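Side-chain contacts in Afp1 (Serratia entomophila, PDB 6RBN), which probably forms, by stacking with its own copies, the inner tube that the sheath of a contractile injection system surrounds: residues I20-G24 and D25-P29; D6-A9 and V10-I14. All coordinates share one frame; numbering follows the deposited sequence.

Both contacts are local and follow one another along the chain. Contact 2, residues 6-14, comes first and centres on the short helix 8-11. Contact 1, residues 20-29, follows and is the hairpin of strands 19-23 and 26-27. Their centres are 26 Å apart, and the nearest atoms are about 10 Å apart, so they do not touch. Contact 1 belongs to the large antiparallel sheet of the subunit, whereas contact 2 lies farther from the centre of the chain and belongs to no strand. The hairpin is close to Afp2 and to a second Afp1 copy. The N-terminal helix meets further Afp1 copies, consistent with a role in joining tube subunits.

Contact 1: residues I20-G24 and D25-P29; sequences IVTLG and DEQVP
Thr22 and Gln27 face each other across a tight hairpin, as a non-hydrogen-bonded antiparallel pair with their side chains on the same face of the sheet. The Gln27 side chain crosses that of Thr22 at a slant. The closest approach is from Gln27 CG to Thr22 OG1, 3.4 Å. This hydroxyl stands beside its own backbone N (chi1 -59°), while Thr22 CG2 lies 3.9 Å from Glu26 O. Beyond CG the Gln27 chain is extended. It carries the amide past Thr22 toward Ile20, where Gln27 NE2 lies 3.8 Å from Ile20 CD1. The other face bears Leu23 and Glu26, a hydrogen-bonded pair. Leu23 also makes a light apolar contact with Val28, from Leu23 CB to Val28 CG2, 4.2 Å. Two backbone bonds tie the strands together. Leu23 N gives its hydrogen to Glu26 O at 2.6 Å, and Val28 N gives its hydrogen to Val21 O at 3.0 Å. Gln27 CA adds a CH...O contact to Val21 O. Gly24 takes the first central position of the type II' turn (phi 83°, psi -102°), a conformation that glycine adopts readily. The exposed Asp25 projects from the turn near Lys269 of the Afp2 chain, and Arg282 of that chain packs on Thr22 and Gln27. Leu23 is buried against Phe30, Leu66 and Ile94 of the same chain. This is a beta hairpin with a two-residue loop, Gly24-Asp25, closed by a type II' turn from Leu23 to Glu26, in the antiparallel sheet of a gp19-like tube protein, where strand 19-23 also pairs with strand 92-99.

Contact 2: residues D6-A9 and V10-I14; sequences DDIA and VQYPI
Ile8 lies over one face of the Tyr12 ring, one helical turn before it in the chain. Its CG1 is 4.1 Å from the ring centroid and 22° off the normal, a CH-pi contact shifted toward the rim. The branch methyl packs closer, with Ile8 CG2 3.6 Å from Tyr12 CD2. With CG beside its own backbone N (chi1 -76°), Tyr12 brings that rim against both Ile8 branches. Both residues are buried. A backbone bond joins them too: Tyr12 N gives its hydrogen to Ile8 O at 3.0 Å. The solvent side, formed by Asp6, Asp7, Val10 and Gln11, is looser. Asp7 O receives weak bonds from Val10 N at 3.4 Å and Gln11 N at 3.0 Å. The exposed Val10 side chain puts CG2 3.5 Å from Asp6 O. The exposed Gln11 lies with CB 3.4 Å from Asp7 O. Tyr12 is the first residue to leave helical geometry, and Pro13 and Ile14 lead toward strand 19-23. Ile3 of the same chain touches Ile8 and Tyr12. Helix 8-11 lies far from the centre of its subunit. Val89 of another Afp1 copy packs on Ile8, and the Tyr12 ring meets Phe53, in strand 52-56 of a different copy, edge-to-face.

Contact 1: residues I20-G24 and D25-P29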
ATOM      1  N   ILE A  20      30.802 -19.409 -29.599  1.00 68.52           N
ATOM      2  CA  ILE A  20      31.659 -18.738 -30.563  1.00 68.52           C
ATOM      3  C   ILE A  20      31.358 -19.303 -31.941  1.00 68.52           C
ATOM      4  O   ILE A  20      30.994 -20.473 -32.089  1.00 68.52           O
ATOM      5  CB  ILE A  20      33.159 -18.870 -30.213  1.00 68.52           C
ATOM      6  CG1 ILE A  20      33.582 -20.333 -30.131  1.00 68.52           C
ATOM      7  CG2 ILE A  20      33.459 -18.166 -28.909  1.00 68.52           C
ATOM      8  CD1 ILE A  20      35.064 -20.520 -30.015  1.00 68.52           C
ATOM      9  N   VAL A  21      31.472 -18.450 -32.951  1.00 70.91           N
ATOM     10  CA  VAL A  21      31.162 -18.812 -34.327  1.00 70.91           C
ATOM     11  C   VAL A  21      32.413 -18.569 -35.153  1.00 70.91           C
ATOM     12  O   VAL A  21      32.770 -17.418 -35.430  1.00 70.91           O
ATOM     13  CB  VAL A  21      29.970 -18.025 -34.882  1.00 70.91           C
ATOM     14  CG1 VAL A  21      29.740 -18.374 -36.336  1.00 70.91           C
ATOM     15  CG2 VAL A  21      28.719 -18.308 -34.080  1.00 70.91           C
ATOM     16  N   THR A  22      33.093 -19.645 -35.529  1.00 74.13           N
ATOM     17  CA  THR A  22      34.232 -19.569 -36.435  1.00 74.13           C
ATOM     18  C   THR A  22      33.702 -19.693 -37.855  1.00 74.13           C
ATOM     19  O   THR A  22      33.264 -20.768 -38.270  1.00 74.13           O
ATOM     20  CB  THR A  22      35.250 -20.661 -36.128  1.00 74.13           C
ATOM     21  OG1 THR A  22      35.705 -20.522 -34.777  1.00 74.13           O
ATOM     22  CG2 THR A  22      36.433 -20.544 -37.058  1.00 74.13           C
ATOM     23  N   LEU A  23      33.739 -18.597 -38.596  1.00 75.70           N
ATOM     24  CA  LEU A  23      33.111 -18.497 -39.909  1.00 75.70           C
ATOM     25  C   LEU A  23      34.221 -18.530 -40.954  1.00 75.70           C
ATOM     26  O   LEU A  23      34.807 -17.505 -41.297  1.00 75.70           O
ATOM     27  CB  LEU A  23      32.258 -17.232 -39.983  1.00 75.70           C
ATOM     28  CG  LEU A  23      31.310 -17.003 -41.154  1.00 75.70           C
ATOM     29  CD1 LEU A  23      30.049 -16.358 -40.643  1.00 75.70           C
ATOM     30  CD2 LEU A  23      31.939 -16.123 -42.205  1.00 75.70           C
ATOM     31  N   GLY A  24      34.515 -19.727 -41.450  1.00 76.63           N
ATOM     32  CA  GLY A  24      35.587 -19.897 -42.405  1.00 76.63           C
ATOM     33  C   GLY A  24      36.930 -20.020 -41.723  1.00 76.63           C
ATOM     34  O   GLY A  24      37.274 -21.078 -41.193  1.00 76.63           O
ATOM     35  N   ASP A  25      37.702 -18.935 -41.731  1.00 83.73           N
ATOM     36  CA  ASP A  25      38.984 -18.892 -41.042  1.00 83.73           C
ATOM     37  C   ASP A  25      39.026 -17.807 -39.974  1.00 83.73           C
ATOM     38  O   ASP A  25      40.076 -17.606 -39.355  1.00 83.73           O
ATOM     39  CB  ASP A  25      40.125 -18.686 -42.042  1.00 83.73           C
ATOM     40  CG  ASP A  25      40.365 -19.905 -42.911  1.00 83.73           C
ATOM     41  OD1 ASP A  25      40.125 -21.034 -42.432  1.00 83.73           O
ATOM     42  OD2 ASP A  25      40.787 -19.740 -44.074  1.00 83.73           O
ATOM     43  N   GLU A  26      37.916 -17.113 -39.738  1.00 83.54           N
ATOM     44  CA  GLU A  26      37.861 -16.029 -38.773  1.00 83.54           C
ATOM     45  C   GLU A  26      36.682 -16.254 -37.842  1.00 83.54           C
ATOM     46  O   GLU A  26      35.686 -16.877 -38.211  1.00 83.54           O
ATOM     47  CB  GLU A  26      37.718 -14.669 -39.462  1.00 83.54           C
ATOM     48  CG  GLU A  26      38.908 -14.267 -40.303  1.00 83.54           C
ATOM     49  CD  GLU A  26      38.701 -12.934 -40.988  1.00 83.54           C
ATOM     50  OE1 GLU A  26      37.586 -12.384 -40.891  1.00 83.54           O
ATOM     51  OE2 GLU A  26      39.651 -12.440 -41.629  1.00 83.54           O
ATOM     52  N   GLN A  27      36.799 -15.732 -36.627  1.00 78.75           N
ATOM     53  CA  GLN A  27      35.690 -15.747 -35.690  1.00 78.75           C
ATOM     54  C   GLN A  27      34.932 -14.433 -35.770  1.00 78.75           C
ATOM     55  O   GLN A  27      35.521 -13.354 -35.687  1.00 78.75           O
ATOM     56  CB  GLN A  27      36.172 -15.987 -34.261  1.00 78.75           C
ATOM     57  CG  GLN A  27      36.714 -17.377 -34.031  1.00 78.75           C
ATOM     58  CD  GLN A  27      37.099 -17.614 -32.591  1.00 78.75           C
ATOM     59  OE1 GLN A  27      36.991 -16.721 -31.751  1.00 78.75           O
ATOM     60  NE2 GLN A  27      37.556 -18.823 -32.294  1.00 78.75           N
ATOM     61  N   VAL A  28      33.619 -14.537 -35.941  1.00 73.37           N
ATOM     62  CA  VAL A  28      32.754 -13.372 -36.071  1.00 73.37           C
ATOM     63  C   VAL A  28      31.752 -13.414 -34.922  1.00 73.37           C
ATOM     64  O   VAL A  28      31.148 -14.466 -34.672  1.00 73.37           O
ATOM     65  CB  VAL A  28      32.052 -13.350 -37.438  1.00 73.37           C
ATOM     66  CG1 VAL A  28      31.116 -12.167 -37.542  1.00 73.37           C
ATOM     67  CG2 VAL A  28      33.073 -13.318 -38.559  1.00 73.37           C
ATOM     68  N   PRO A  29      31.563 -12.324 -34.181  1.00 71.47           N
ATOM     69  CA  PRO A  29      30.613 -12.341 -33.063  1.00 71.47           C
ATOM     70  C   PRO A  29      29.175 -12.267 -33.557  1.00 71.47           C
ATOM     71  O   PRO A  29      28.811 -11.364 -34.311  1.00 71.47           O
ATOM     72  CB  PRO A  29      30.983 -11.088 -32.266  1.00 71.47           C
ATOM     73  CG  PRO A  29      32.366 -10.754 -32.698  1.00 71.47           C
ATOM     74  CD  PRO A  29      32.426 -11.135 -34.136  1.00 71.47           C
TER

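Contact 2: residues D6-A9 and V10-I14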
ATOM      1  N   ASP A   6      33.767 -28.694 -10.057  1.00 88.48           N
ATOM      2  CA  ASP A   6      34.392 -29.584 -11.034  1.00 88.48           C
ATOM      3  C   ASP A   6      33.456 -30.713 -11.459  1.00 88.48           C
ATOM      4  O   ASP A   6      33.574 -31.234 -12.573  1.00 88.48           O
ATOM      5  CB  ASP A   6      35.692 -30.156 -10.472  1.00 88.48           C
ATOM      6  CG  ASP A   6      36.802 -29.134 -10.428  1.00 88.48           C
ATOM      7  OD1 ASP A   6      36.798 -28.221 -11.281  1.00 88.48           O
ATOM      8  OD2 ASP A   6      37.679 -29.244  -9.548  1.00 88.48           O
ATOM      9  N   ASP A   7      32.528 -31.115 -10.586  1.00 85.70           N
ATOM     10  CA  ASP A   7      31.495 -32.066 -10.972  1.00 85.70           C
ATOM     11  C   ASP A   7      30.360 -31.423 -11.758  1.00 85.70           C
ATOM     12  O   ASP A   7      29.597 -32.142 -12.406  1.00 85.70           O
ATOM     13  CB  ASP A   7      30.914 -32.751  -9.739  1.00 85.70           C
ATOM     14  CG  ASP A   7      31.906 -33.661  -9.056  1.00 85.70           C
ATOM     15  OD1 ASP A   7      32.794 -34.204  -9.745  1.00 85.70           O
ATOM     16  OD2 ASP A   7      31.796 -33.834  -7.824  1.00 85.70           O
ATOM     17  N   ILE A   8      30.217 -30.099 -11.693  1.00 80.45           N
ATOM     18  CA  ILE A   8      29.220 -29.421 -12.516  1.00 80.45           C
ATOM     19  C   ILE A   8      29.647 -29.435 -13.979  1.00 80.45           C
ATOM     20  O   ILE A   8      28.820 -29.606 -14.883  1.00 80.45           O
ATOM     21  CB  ILE A   8      28.984 -27.996 -11.981  1.00 80.45           C
ATOM     22  CG1 ILE A   8      28.318 -28.053 -10.610  1.00 80.45           C
ATOM     23  CG2 ILE A   8      28.129 -27.174 -12.906  1.00 80.45           C
ATOM     24  CD1 ILE A   8      28.194 -26.719  -9.938  1.00 80.45           C
ATOM     25  N   ALA A   9      30.952 -29.341 -14.233  1.00 80.82           N
ATOM     26  CA  ALA A   9      31.479 -29.405 -15.592  1.00 80.82           C
ATOM     27  C   ALA A   9      31.366 -30.792 -16.214  1.00 80.82           C
ATOM     28  O   ALA A   9      31.597 -30.929 -17.419  1.00 80.82           O
ATOM     29  CB  ALA A   9      32.938 -28.957 -15.603  1.00 80.82           C
ATOM     30  N   VAL A  10      31.023 -31.811 -15.436  1.00 80.18           N
ATOM     31  CA  VAL A  10      30.860 -33.165 -15.938  1.00 80.18           C
ATOM     32  C   VAL A  10      29.389 -33.557 -16.022  1.00 80.18           C
ATOM     33  O   VAL A  10      28.978 -34.245 -16.958  1.00 80.18           O
ATOM     34  CB  VAL A  10      31.659 -34.136 -15.037  1.00 80.18           C
ATOM     35  CG1 VAL A  10      31.511 -35.577 -15.480  1.00 80.18           C
ATOM     36  CG2 VAL A  10      33.120 -33.742 -15.017  1.00 80.18           C
ATOM     37  N   GLN A  11      28.562 -33.073 -15.090  1.00 78.75           N
ATOM     38  CA  GLN A  11      27.240 -33.649 -14.874  1.00 78.75           C
ATOM     39  C   GLN A  11      26.097 -32.673 -15.138  1.00 78.75           C
ATOM     40  O   GLN A  11      24.945 -33.105 -15.230  1.00 78.75           O
ATOM     41  CB  GLN A  11      27.135 -34.178 -13.446  1.00 78.75           C
ATOM     42  CG  GLN A  11      28.119 -35.271 -13.120  1.00 78.75           C
ATOM     43  CD  GLN A  11      28.037 -35.700 -11.676  1.00 78.75           C
ATOM     44  OE1 GLN A  11      27.275 -35.136 -10.893  1.00 78.75           O
ATOM     45  NE2 GLN A  11      28.830 -36.698 -11.309  1.00 78.75           N
ATOM     46  N   TYR A  12      26.371 -31.373 -15.269  1.00 73.73           N
ATOM     47  CA  TYR A  12      25.211 -30.503 -15.438  1.00 73.73           C
ATOM     48  C   TYR A  12      25.047 -30.099 -16.900  1.00 73.73           C
ATOM     49  O   TYR A  12      26.041 -30.057 -17.633  1.00 73.73           O
ATOM     50  CB  TYR A  12      25.290 -29.231 -14.573  1.00 73.73           C
ATOM     51  CG  TYR A  12      25.000 -29.417 -13.096  1.00 73.73           C
ATOM     52  CD1 TYR A  12      24.835 -30.677 -12.544  1.00 73.73           C
ATOM     53  CD2 TYR A  12      24.765 -28.319 -12.283  1.00 73.73           C
ATOM     54  CE1 TYR A  12      24.543 -30.839 -11.210  1.00 73.73           C
ATOM     55  CE2 TYR A  12      24.461 -28.471 -10.950  1.00 73.73           C
ATOM     56  CZ  TYR A  12      24.349 -29.732 -10.419  1.00 73.73           C
ATOM     57  OH  TYR A  12      24.045 -29.886  -9.091  1.00 73.73           O
ATOM     58  N   PRO A  13      23.824 -29.813 -17.359  1.00 69.79           N
ATOM     59  CA  PRO A  13      23.633 -29.415 -18.759  1.00 69.79           C
ATOM     60  C   PRO A  13      24.249 -28.059 -19.058  1.00 69.79           C
ATOM     61  O   PRO A  13      24.556 -27.259 -18.175  1.00 69.79           O
ATOM     62  CB  PRO A  13      22.113 -29.372 -18.910  1.00 69.79           C
ATOM     63  CG  PRO A  13      21.593 -30.196 -17.835  1.00 69.79           C
ATOM     64  CD  PRO A  13      22.527 -30.031 -16.696  1.00 69.79           C
ATOM     65  N   ILE A  14      24.430 -27.807 -20.345  1.00 67.08           N
ATOM     66  CA  ILE A  14      25.144 -26.635 -20.843  1.00 67.08           C
ATOM     67  C   ILE A  14      24.114 -25.605 -21.290  1.00 67.08           C
ATOM     68  O   ILE A  14      23.181 -25.958 -22.015  1.00 67.08           O
ATOM     69  CB  ILE A  14      26.083 -27.002 -22.004  1.00 67.08           C
ATOM     70  CG1 ILE A  14      27.056 -28.088 -21.560  1.00 67.08           C
ATOM     71  CG2 ILE A  14      26.863 -25.791 -22.456  1.00 67.08           C
ATOM     72  CD1 ILE A  14      27.797 -28.725 -22.690  1.00 67.08           C
TER